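PDB 4U9B: NO-binding heme-dependent sensor protein from Shewanella oneidensis, which carries heme and belongs to the H-NOX family of gas sensors, binding nitric oxide and probably passing that signal on. Local coordinates for residues E27-K32 with F48-D53; K67-F72 with C139-G144; N125-L130 with I175-N180. One frame throughout, in Å; residues are numbered along the deposited sequence.

Contact 1 of 3, residues E27-K32 with F48-D53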
loop_
_atom_site.group_PDB
_atom_site.type_symbol
_atom_site.label_atom_id
_atom_site.label_comp_id
_atom_site.label_asym_id
_atom_site.label_seq_id
_atom_site.Cartn_x
_atom_site.Cartn_y
_atom_site.Cartn_z
ATOM N N GLU A 27 10.427 0.477 -20.078
ATOM C CA GLU A 27 11.397 -0.092 -21.015
ATOM C C GLU A 27 12.462 -0.882 -20.267
ATOM O O GLU A 27 12.847 -1.975 -20.681
ATOM C CB GLU A 27 12.068 1.004 -21.847
ATOM C CG GLU A 27 11.181 1.637 -22.906
ATOM C CD GLU A 27 11.890 2.739 -23.672
ATOM O OE1 GLU A 27 13.140 2.741 -23.701
ATOM O OE2 GLU A 27 11.199 3.609 -24.243
ATOM N N LYS A 28 12.925 -0.322 -19.154
ATOM C CA LYS A 28 14.000 -0.930 -18.385
ATOM C C LYS A 28 13.561 -2.167 -17.615
ATOM O O LYS A 28 14.317 -3.129 -17.505
ATOM C CB LYS A 28 14.582 0.079 -17.394
ATOM C CG LYS A 28 15.397 1.193 -18.019
ATOM C CD LYS A 28 16.037 2.077 -16.956
ATOM C CE LYS A 28 17.133 1.347 -16.185
ATOM N NZ LYS A 28 17.696 2.172 -15.076
ATOM N N HIS A 29 12.340 -2.139 -17.081
ATOM C CA HIS A 29 11.949 -3.087 -16.039
ATOM C C HIS A 29 10.761 -3.992 -16.380
ATOM O O HIS A 29 10.481 -4.935 -15.638
ATOM C CB HIS A 29 11.644 -2.309 -14.758
ATOM C CG HIS A 29 12.779 -1.446 -14.304
ATOM N ND1 HIS A 29 13.982 -1.967 -13.883
ATOM C CD2 HIS A 29 12.904 -0.100 -14.224
ATOM C CE1 HIS A 29 14.798 -0.980 -13.556
ATOM N NE2 HIS A 29 14.166 0.163 -13.753
ATOM N N ALA A 30 10.072 -3.719 -17.485
ATOM C CA ALA A 30 8.926 -4.538 -17.886
ATOM C C ALA A 30 9.107 -5.113 -19.291
ATOM O O ALA A 30 9.812 -4.525 -20.108
ATOM C CB ALA A 30 7.646 -3.725 -17.818
ATOM N N PRO A 31 8.460 -6.263 -19.576
ATOM C CA PRO A 31 8.493 -6.864 -20.916
ATOM C C PRO A 31 8.060 -5.877 -22.007
ATOM O O PRO A 31 7.440 -4.860 -21.707
ATOM C CB PRO A 31 7.506 -8.019 -20.801
ATOM C CG PRO A 31 7.557 -8.406 -19.377
ATOM C CD PRO A 31 7.729 -7.116 -18.619
ATOM N N LYS A 32 8.387 -6.179 -23.260
ATOM C CA LYS A 32 8.137 -5.257 -24.359
ATOM C C LYS A 32 6.640 -5.044 -24.540
ATOM O O LYS A 32 5.835 -5.978 -24.416
ATOM C CB LYS A 32 8.776 -5.778 -25.645
ATOM C CG LYS A 32 8.904 -4.719 -26.710
ATOM C CD LYS A 32 10.120 -4.944 -27.599
ATOM C CE LYS A 32 10.096 -6.317 -28.237
ATOM N NZ LYS A 32 11.152 -6.448 -29.276
ATOM N N PHE A 48 8.661 -3.687 -7.925
ATOM C CA PHE A 48 9.838 -3.462 -7.092
ATOM C C PHE A 48 11.004 -2.895 -7.902
ATOM O O PHE A 48 11.710 -2.001 -7.434
ATOM C CB PHE A 48 10.264 -4.761 -6.401
ATOM C CG PHE A 48 9.414 -5.136 -5.218
ATOM C CD1 PHE A 48 9.324 -4.296 -4.118
ATOM C CD2 PHE A 48 8.729 -6.339 -5.191
ATOM C CE1 PHE A 48 8.552 -4.642 -3.022
ATOM C CE2 PHE A 48 7.953 -6.690 -4.097
ATOM C CZ PHE A 48 7.867 -5.840 -3.012
ATOM N N SER A 49 11.203 -3.405 -9.116
ATOM C CA SER A 49 12.287 -2.924 -9.966
ATOM C C SER A 49 12.098 -1.451 -10.295
ATOM O O SER A 49 13.048 -0.671 -10.256
ATOM C CB SER A 49 12.373 -3.741 -11.256
ATOM O OG SER A 49 12.908 -5.022 -11.000
ATOM N N ILE A 50 10.865 -1.077 -10.620
ATOM C CA ILE A 50 10.553 0.312 -10.920
ATOM C C ILE A 50 10.827 1.194 -9.708
ATOM O O ILE A 50 11.502 2.217 -9.821
ATOM C CB ILE A 50 9.087 0.481 -11.365
ATOM C CG1 ILE A 50 8.882 -0.160 -12.740
ATOM C CG2 ILE A 50 8.702 1.961 -11.427
ATOM C CD1 ILE A 50 7.432 -0.352 -13.118
ATOM N N VAL A 51 10.302 0.799 -8.552
ATOM C CA VAL A 51 10.449 1.605 -7.346
ATOM C C VAL A 51 11.908 1.627 -6.882
ATOM O O VAL A 51 12.369 2.632 -6.348
ATOM C CB VAL A 51 9.531 1.096 -6.211
ATOM C CG1 VAL A 51 9.664 1.961 -4.971
ATOM C CG2 VAL A 51 8.079 1.119 -6.662
ATOM N N GLN A 52 12.632 0.530 -7.097
ATOM C CA GLN A 52 14.059 0.473 -6.771
ATOM C C GLN A 52 14.844 1.488 -7.588
ATOM O O GLN A 52 15.754 2.146 -7.073
ATOM C CB GLN A 52 14.622 -0.931 -7.006
ATOM C CG GLN A 52 16.071 -1.106 -6.521
ATOM C CD GLN A 52 16.198 -1.934 -5.249
ATOM O OE1 GLN A 52 15.205 -2.311 -4.626
ATOM N NE2 GLN A 52 17.437 -2.221 -4.861
ATOM N N ASP A 53 14.488 1.602 -8.862
ATOM C CA ASP A 53 15.132 2.543 -9.770
ATOM C C ASP A 53 14.896 3.977 -9.301
ATOM O O ASP A 53 15.834 4.764 -9.184
ATOM C CB ASP A 53 14.594 2.344 -11.189
ATOM C CG ASP A 53 15.468 2.982 -12.244
ATOM O OD1 ASP A 53 16.172 3.965 -11.937
ATOM O OD2 ASP A 53 15.446 2.487 -13.388
HETATM O O HOH W 1 11.925 -6.054 -13.733
#
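His29 and Asp53 meet at about a right angle, with the imidazole and carboxylate planes 90° apart. His29 NE2 donates to Asp53 OD2 over 2.7 Å, and the bond is nearly straight at 170°. OD2 lies in the plane of the ring and uses its anti lone pair. This is a His-carboxylate hydrogen bond. Lys28 reaches the same oxygen. Its NZ forms a salt bridge with Asp53 OD2 at 2.8 Å, from the syn side and out of the carboxylate plane. A bend at chi3 (69°) brings CE of Lys28 beside OD2. Asp53 OD1 has a salt bridge of its own with Arg57. Lys28 and Arg57, both cationic, are likely to favour the ionised carboxylate.

The His29 ring is also held over its faces. Ser49 O sits 3.7 Å above the His29 ring, over its centre. Lys28 CB lies over the opposite face, toward the rim. Ser49 CB approaches His29 ND1 to 3.6 Å, and Ile50 CG1 packs against His29 CB. A water donates to both His29 O and Ser49 OG, and Ser49 OG is also hydrogen-bonded to Ser45 O.

The contact ties the C-terminal end of helix 19-29 to the flank of helix 44-58, away from the heme. Ile50 also packs on Leu25 and Leu26 of helix 19-29, while Val51 points away from it and touches Ile62, Val65 and Val66 of helix 62-80.

Contact 2 of 3, residues K67-F72 with C139-G144. With ZN (zinc ion), chain D; HEM (protoporphyrin IX containing Fe), chain B.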
loop_
_atom_site.group_PDB
_atom_site.type_symbol
_atom_site.label_atom_id
_atom_site.label_comp_id
_atom_site.label_asym_id
_atom_site.label_seq_id
_atom_site.Cartn_x
_atom_site.Cartn_y
_atom_site.Cartn_z
ATOM N N LYS A 67 6.916 3.803 1.309
ATOM C CA LYS A 67 5.995 4.389 2.278
ATOM C C LYS A 67 5.268 5.579 1.663
ATOM O O LYS A 67 4.070 5.759 1.874
ATOM C CB LYS A 67 6.743 4.810 3.544
ATOM C CG LYS A 67 5.862 5.430 4.622
ATOM C CD LYS A 67 6.657 5.733 5.887
ATOM C CE LYS A 67 5.776 6.336 6.970
ATOM N NZ LYS A 67 6.493 6.489 8.273
ATOM N N ALA A 68 5.994 6.380 0.890
ATOM C CA ALA A 68 5.401 7.525 0.209
ATOM C C ALA A 68 4.346 7.062 -0.786
ATOM O O ALA A 68 3.258 7.636 -0.873
ATOM C CB ALA A 68 6.470 8.336 -0.495
ATOM N N PHE A 69 4.679 6.021 -1.539
ATOM C CA PHE A 69 3.736 5.427 -2.475
ATOM C C PHE A 69 2.503 4.906 -1.750
ATOM O O PHE A 69 1.381 5.095 -2.216
ATOM C CB PHE A 69 4.405 4.298 -3.258
ATOM C CG PHE A 69 3.458 3.510 -4.117
ATOM C CD1 PHE A 69 2.691 4.137 -5.082
ATOM C CD2 PHE A 69 3.353 2.140 -3.972
ATOM C CE1 PHE A 69 1.824 3.413 -5.875
ATOM C CE2 PHE A 69 2.490 1.411 -4.763
ATOM C CZ PHE A 69 1.725 2.049 -5.717
ATOM N N GLY A 70 2.716 4.255 -0.611
ATOM C CA GLY A 70 1.620 3.729 0.185
ATOM C C GLY A 70 0.609 4.793 0.569
ATOM O O GLY A 70 -0.602 4.569 0.501
ATOM N N GLN A 71 1.101 5.959 0.971
ATOM C CA GLN A 71 0.218 7.051 1.358
ATOM C C GLN A 71 -0.540 7.580 0.150
ATOM O O GLN A 71 -1.735 7.869 0.231
ATOM C CB GLN A 71 1.009 8.173 2.026
ATOM C CG GLN A 71 0.133 9.292 2.554
ATOM C CD GLN A 71 0.776 10.061 3.694
ATOM O OE1 GLN A 71 1.982 9.969 3.924
ATOM N NE2 GLN A 71 -0.034 10.822 4.418
ATOM N N PHE A 72 0.164 7.703 -0.971
ATOM C CA PHE A 72 -0.448 8.113 -2.227
ATOM C C PHE A 72 -1.494 7.088 -2.651
ATOM O O PHE A 72 -2.552 7.438 -3.176
ATOM C CB PHE A 72 0.629 8.270 -3.312
ATOM C CG PHE A 72 0.119 8.832 -4.615
ATOM C CD1 PHE A 72 -0.394 7.994 -5.595
ATOM C CD2 PHE A 72 0.179 10.193 -4.870
ATOM C CE1 PHE A 72 -0.854 8.506 -6.796
ATOM C CE2 PHE A 72 -0.279 10.712 -6.070
ATOM C CZ PHE A 72 -0.796 9.866 -7.036
ATOM N N CYS A 139 5.568 -3.894 4.287
ATOM C CA CYS A 139 5.056 -3.306 5.521
ATOM C C CYS A 139 5.129 -1.782 5.494
ATOM O O CYS A 139 4.313 -1.107 6.122
ATOM C CB CYS A 139 5.825 -3.842 6.728
ATOM S SG CYS A 139 7.598 -3.532 6.665
ATOM N N PHE A 140 6.095 -1.233 4.763
ATOM C CA PHE A 140 6.223 0.219 4.689
ATOM C C PHE A 140 5.129 0.796 3.799
ATOM O O PHE A 140 4.709 1.940 3.983
ATOM C CB PHE A 140 7.610 0.624 4.184
ATOM C CG PHE A 140 8.630 0.763 5.280
ATOM C CD1 PHE A 140 9.198 -0.355 5.863
ATOM C CD2 PHE A 140 9.016 2.015 5.729
ATOM C CE1 PHE A 140 10.134 -0.230 6.872
ATOM C CE2 PHE A 140 9.953 2.146 6.739
ATOM C CZ PHE A 140 10.509 1.021 7.312
ATOM N N CYS A 141 4.655 -0.001 2.846
ATOM C CA CYS A 141 3.511 0.397 2.037
ATOM C C CYS A 141 2.258 0.376 2.911
ATOM O O CYS A 141 1.392 1.245 2.795
ATOM C CB CYS A 141 3.355 -0.527 0.824
ATOM S SG CYS A 141 2.050 -0.046 -0.341
ATOM N N ALA A 142 2.177 -0.613 3.797
ATOM C CA ALA A 142 1.071 -0.703 4.748
ATOM C C ALA A 142 1.064 0.513 5.664
ATOM O O ALA A 142 0.010 1.096 5.938
ATOM C CB ALA A 142 1.172 -1.983 5.572
ATOM N N GLU A 143 2.245 0.888 6.145
ATOM C CA GLU A 143 2.374 2.038 7.030
ATOM C C GLU A 143 1.905 3.287 6.291
ATOM O O GLU A 143 1.143 4.090 6.828
ATOM C CB GLU A 143 3.826 2.194 7.517
ATOM C CG GLU A 143 3.998 3.238 8.607
ATOM C CD GLU A 143 5.388 3.257 9.221
ATOM O OE1 GLU A 143 5.975 2.178 9.448
ATOM O OE2 GLU A 143 5.891 4.364 9.488
ATOM N N GLY A 144 2.348 3.429 5.046
ATOM C CA GLY A 144 1.948 4.549 4.214
ATOM C C GLY A 144 0.446 4.602 4.003
ATOM O O GLY A 144 -0.168 5.661 4.133
HETATM ZN ZN ZN D . 8.007 -4.118 8.878
HETATM C CHA HEM B . -2.562 -4.661 -1.659
HETATM C CHB HEM B . -2.519 -2.999 2.886
HETATM C CHC HEM B . -6.607 -0.563 2.083
HETATM C CHD HEM B . -7.226 -3.160 -1.965
HETATM C C1A HEM B . -2.119 -4.262 -0.422
HETATM C C2A HEM B . -0.743 -4.244 0.033
HETATM C C3A HEM B . -0.741 -3.780 1.288
HETATM C C4A HEM B . -2.105 -3.492 1.670
HETATM C CMA HEM B . 0.483 -3.575 2.196
HETATM C CAA HEM B . 0.497 -4.680 -0.781
HETATM C CBA HEM B . 0.511 -6.196 -0.990
HETATM C CGA HEM B . 1.177 -6.948 0.142
HETATM O O1A HEM B . 1.264 -8.204 0.049
HETATM O O2A HEM B . 1.627 -6.321 1.137
HETATM C C1B HEM B . -3.583 -2.149 3.060
HETATM C C2B HEM B . -3.813 -1.301 4.207
HETATM C C3B HEM B . -4.960 -0.628 3.995
HETATM C C4B HEM B . -5.462 -1.025 2.691
HETATM C CMB HEM B . -2.859 -1.279 5.423
HETATM C CAB HEM B . -5.684 0.422 4.871
HETATM C CBB HEM B . -5.085 1.115 5.845
HETATM C C1C HEM B . -7.144 -1.057 0.912
HETATM C C2C HEM B . -8.381 -0.623 0.304
HETATM C C3C HEM B . -8.584 -1.333 -0.812
HETATM C C4C HEM B . -7.457 -2.247 -0.958
HETATM C CMC HEM B . -9.300 0.475 0.879
HETATM C CAC HEM B . -9.813 -1.137 -1.738
HETATM C CBC HEM B . -10.152 -1.998 -2.704
HETATM C C1D HEM B . -6.009 -3.711 -2.300
HETATM C C2D HEM B . -5.715 -4.313 -3.579
HETATM C C3D HEM B . -4.264 -4.780 -3.484
HETATM C C4D HEM B . -3.822 -4.420 -2.159
HETATM C CMD HEM B . -6.657 -4.446 -4.791
HETATM C CAD HEM B . -3.436 -5.484 -4.572
HETATM C CBD HEM B . -3.591 -6.998 -4.456
HETATM C CGD HEM B . -2.761 -7.651 -5.529
HETATM O O1D HEM B . -1.828 -6.982 -6.035
HETATM O O2D HEM B . -3.024 -8.835 -5.877
HETATM N NA HEM B . -2.924 -3.788 0.601
HETATM N NB HEM B . -4.601 -1.956 2.154
HETATM N NC HEM B . -6.607 -2.050 0.114
HETATM N ND HEM B . -4.874 -3.793 -1.493
HETATM FE FE HEM B . -4.832 -3.067 0.427
#
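Gly70 and Gly144 meet where two helices of the H-NOX fold pack closely. The axes of segments 67-72 and 139-144 approach to 6.6 Å and cross at -42°. Cys139 takes no part in this packing. Its SG binds zinc at 2.3 Å, and His161, Cys164 and Cys172 complete the site. Phe140 offers its carbonyl to the other helix: Lys67 CA lies 3.2 Å from Phe140 O in a CA-H...O contact. Lys67 CB meets the edge of the Phe140 ring. Cys141 has SG anti to its backbone N (chi1 -175°), which sets the sulfur near Gly70 CA. The same SG stands obliquely to the Phe69 ring, 5.4 Å from its centroid, a sulfur-aromatic contact. Ala142 points away from segment 67-72, and its CB lies 3.8 Å from the heme methyl CMA.

Glu143 OE2 forms a short salt bridge with Lys67 NZ at 2.5 Å, met on the anti side and out of the carboxylate plane. Glu143 OE1 is hydrogen-bonded to ND1 of the zinc ligand His161, so Glu143 is a second-shell residue of the metal site. An alanine in place of Lys67 would probably leave Glu143 OE2 without its charged mate, with the carboxylate still held through OE1 by His161. Gly144 closes the segment, and a CB here would clash with Lys67 O. Gly144 CA lies 3.4 Å from Lys67 O, and Gly144 O lies 3.1 Å from Gln71 CA.

Contact 3 of 3, residues N125-L130 with I175-N180; sequences NNQIAL and IIELQN
Ile128 and Ile176 form a hydrogen-bonded antiparallel pair, with Ile128 N giving to Ile176 O and Ile176 N to Ile128 O, each over 2.8 Å. Their strands, 128-133 and 172-179, are the two inner strands of the four-stranded antiparallel sheet. Strand 117-122 lies beyond the first and 156-163 beyond the second. The short strand segments run at 154° to each other. Ala129 and Ile175 make the next pair, which is non-hydrogen-bonded.

Ile128 and Ile176 share one face of the sheet, and their CB atoms are 4.1 Å apart. CD1 of Ile128 touches CD1 of Leu178, and Leu130 CD2 meets Ile176 CD1. Helix 91-96 packs on this group, with Val95 on Ile128 and Leu130, Phe91 on Ile176 and Thr92 on Leu178. The side chain of Leu130 comes to about 5 Å from the heme, nearest atoms.

Ala129 and Ile175 are on the opposite face. A chi2 of -56° brings CD1 of Ile175 to 3.7 Å from Ala129 CB. The Gln127 chain is extended beyond CG. Gln127 NE2 donates to Glu177 OE1 over 2.9 Å. OE1 is in the Gln127 amide plane, yet NE2 meets it from above the carboxylate plane. Glu177 OE2 accepts from Gln179 NE2 on its anti lone pair, so amides engage both carboxylate oxygens. Gln127 OE1 rests near CG2 of Ile175. Asn125 forms an Asx turn: its OD1 accepts from Gln127 N over 3.1 Å, with the donor above the carbonyl plane.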
loop_
_atom_site.group_PDB
_atom_site.type_symbol
_atom_site.label_atom_id
_atom_site.label_comp_id
_atom_site.label_asym_id
_atom_site.label_seq_id
_atom_site.Cartn_x
_atom_site.Cartn_y
_atom_site.Cartn_z
ATOM N N ASN A 125 -6.646 0.772 25.568
ATOM C CA ASN A 125 -6.164 2.149 25.580
ATOM C C ASN A 125 -6.441 2.837 24.244
ATOM O O ASN A 125 -5.924 3.919 23.974
ATOM C CB ASN A 125 -4.670 2.188 25.905
ATOM C CG ASN A 125 -3.824 1.515 24.844
ATOM O OD1 ASN A 125 -4.339 0.812 23.976
ATOM N ND2 ASN A 125 -2.514 1.720 24.915
ATOM N N ASN A 126 -7.262 2.185 23.421
ATOM C CA ASN A 126 -7.677 2.691 22.112
ATOM C C ASN A 126 -6.531 2.820 21.105
ATOM O O ASN A 126 -6.669 3.486 20.079
ATOM C CB ASN A 126 -8.397 4.037 22.263
ATOM C CG ASN A 126 -9.744 3.898 22.945
ATOM O OD1 ASN A 126 -10.410 2.871 22.822
ATOM N ND2 ASN A 126 -10.154 4.935 23.667
ATOM N N GLN A 127 -5.405 2.175 21.394
ATOM C CA GLN A 127 -4.388 1.962 20.374
ATOM C C GLN A 127 -4.809 0.747 19.559
ATOM O O GLN A 127 -5.529 -0.119 20.059
ATOM C CB GLN A 127 -3.001 1.753 20.989
ATOM C CG GLN A 127 -2.465 2.962 21.741
ATOM C CD GLN A 127 -1.078 2.727 22.319
ATOM O OE1 GLN A 127 -0.674 1.588 22.551
ATOM N NE2 GLN A 127 -0.344 3.808 22.555
ATOM N N ILE A 128 -4.376 0.696 18.303
ATOM C CA ILE A 128 -4.645 -0.443 17.437
ATOM C C ILE A 128 -3.353 -1.207 17.187
ATOM O O ILE A 128 -2.369 -0.625 16.747
ATOM C CB ILE A 128 -5.244 -0.000 16.085
ATOM C CG1 ILE A 128 -6.538 0.787 16.303
ATOM C CG2 ILE A 128 -5.505 -1.212 15.187
ATOM C CD1 ILE A 128 -7.003 1.554 15.076
ATOM N N ALA A 129 -3.364 -2.505 17.478
ATOM C CA ALA A 129 -2.230 -3.376 17.188
ATOM C C ALA A 129 -2.476 -4.112 15.879
ATOM O O ALA A 129 -3.342 -4.984 15.800
ATOM C CB ALA A 129 -2.009 -4.363 18.318
ATOM N N LEU A 130 -1.709 -3.754 14.855
ATOM C CA LEU A 130 -1.900 -4.302 13.521
ATOM C C LEU A 130 -0.745 -5.216 13.133
ATOM O O LEU A 130 0.382 -4.762 12.946
ATOM C CB LEU A 130 -2.043 -3.166 12.506
ATOM C CG LEU A 130 -2.722 -3.524 11.183
ATOM C CD1 LEU A 130 -4.166 -3.967 11.402
ATOM C CD2 LEU A 130 -2.677 -2.343 10.233
ATOM N N ILE A 175 1.840 -0.541 15.788
ATOM C CA ILE A 175 0.977 -0.002 16.828
ATOM C C ILE A 175 0.549 1.398 16.427
ATOM O O ILE A 175 1.381 2.294 16.276
ATOM C CB ILE A 175 1.678 0.037 18.200
ATOM C CG1 ILE A 175 2.226 -1.346 18.564
ATOM C CG2 ILE A 175 0.722 0.547 19.278
ATOM C CD1 ILE A 175 1.192 -2.460 18.551
ATOM N N ILE A 176 -0.753 1.571 16.251
ATOM C CA ILE A 176 -1.320 2.842 15.828
ATOM C C ILE A 176 -1.970 3.551 17.011
ATOM O O ILE A 176 -2.867 3.005 17.657
ATOM C CB ILE A 176 -2.367 2.643 14.715
ATOM C CG1 ILE A 176 -1.792 1.786 13.581
ATOM C CG2 ILE A 176 -2.833 3.990 14.169
ATOM C CD1 ILE A 176 -2.849 1.098 12.755
ATOM N N GLU A 177 -1.500 4.763 17.291
ATOM C CA GLU A 177 -2.092 5.605 18.321
ATOM C C GLU A 177 -2.804 6.786 17.677
ATOM O O GLU A 177 -2.190 7.571 16.953
ATOM C CB GLU A 177 -1.025 6.102 19.296
ATOM C CG GLU A 177 -1.587 6.923 20.448
ATOM C CD GLU A 177 -0.524 7.333 21.446
ATOM O OE1 GLU A 177 -0.451 6.710 22.525
ATOM O OE2 GLU A 177 0.238 8.278 21.154
ATOM N N LEU A 178 -4.104 6.895 17.930
ATOM C CA LEU A 178 -4.873 8.045 17.480
ATOM C C LEU A 178 -4.639 9.211 18.428
ATOM O O LEU A 178 -4.652 9.041 19.647
ATOM C CB LEU A 178 -6.366 7.713 17.403
ATOM C CG LEU A 178 -6.830 6.893 16.195
ATOM C CD1 LEU A 178 -6.341 5.454 16.273
ATOM C CD2 LEU A 178 -8.350 6.940 16.080
ATOM N N GLN A 179 -4.418 10.391 17.861
ATOM C CA GLN A 179 -4.154 11.589 18.646
ATOM C C GLN A 179 -5.064 12.728 18.203
ATOM O O GLN A 179 -5.870 12.566 17.286
ATOM C CB GLN A 179 -2.685 11.990 18.518
ATOM C CG GLN A 179 -1.721 10.893 18.952
ATOM C CD GLN A 179 -0.269 11.292 18.792
ATOM O OE1 GLN A 179 0.054 12.234 18.069
ATOM N NE2 GLN A 179 0.618 10.575 19.473
ATOM N N ASN A 180 -4.934 13.876 18.861
ATOM C CA ASN A 180 -5.797 15.022 18.595
ATOM C C ASN A 180 -5.112 16.053 17.703
ATOM O O ASN A 180 -3.884 16.113 17.638
ATOM C CB ASN A 180 -6.226 15.675 19.909
ATOM C CG ASN A 180 -6.596 14.657 20.970
ATOM O OD1 ASN A 180 -7.695 14.102 20.959
ATOM N ND2 ASN A 180 -5.677 14.405 21.895
#

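Overall arrangement
Contact 2 is the core of the three. It lies near the centre of the chain, beside both the heme and the zinc. Contacts 1 and 3 are partly buried and lie on opposite sides of that centre, about 36 Å apart between centres. Contact 1 belongs to the helical part and relies on a charged network at a helix end. Contact 2 relies on close backbone packing of glycines plus one salt bridge. Contact 3 is built from strand hydrogen bonds and aliphatic side chains. Helix 44-58 of contact 1 is followed by helix 62-80 of contact 2. Strand 128-133 of contact 3 leads on to helix 139-152 of contact 2.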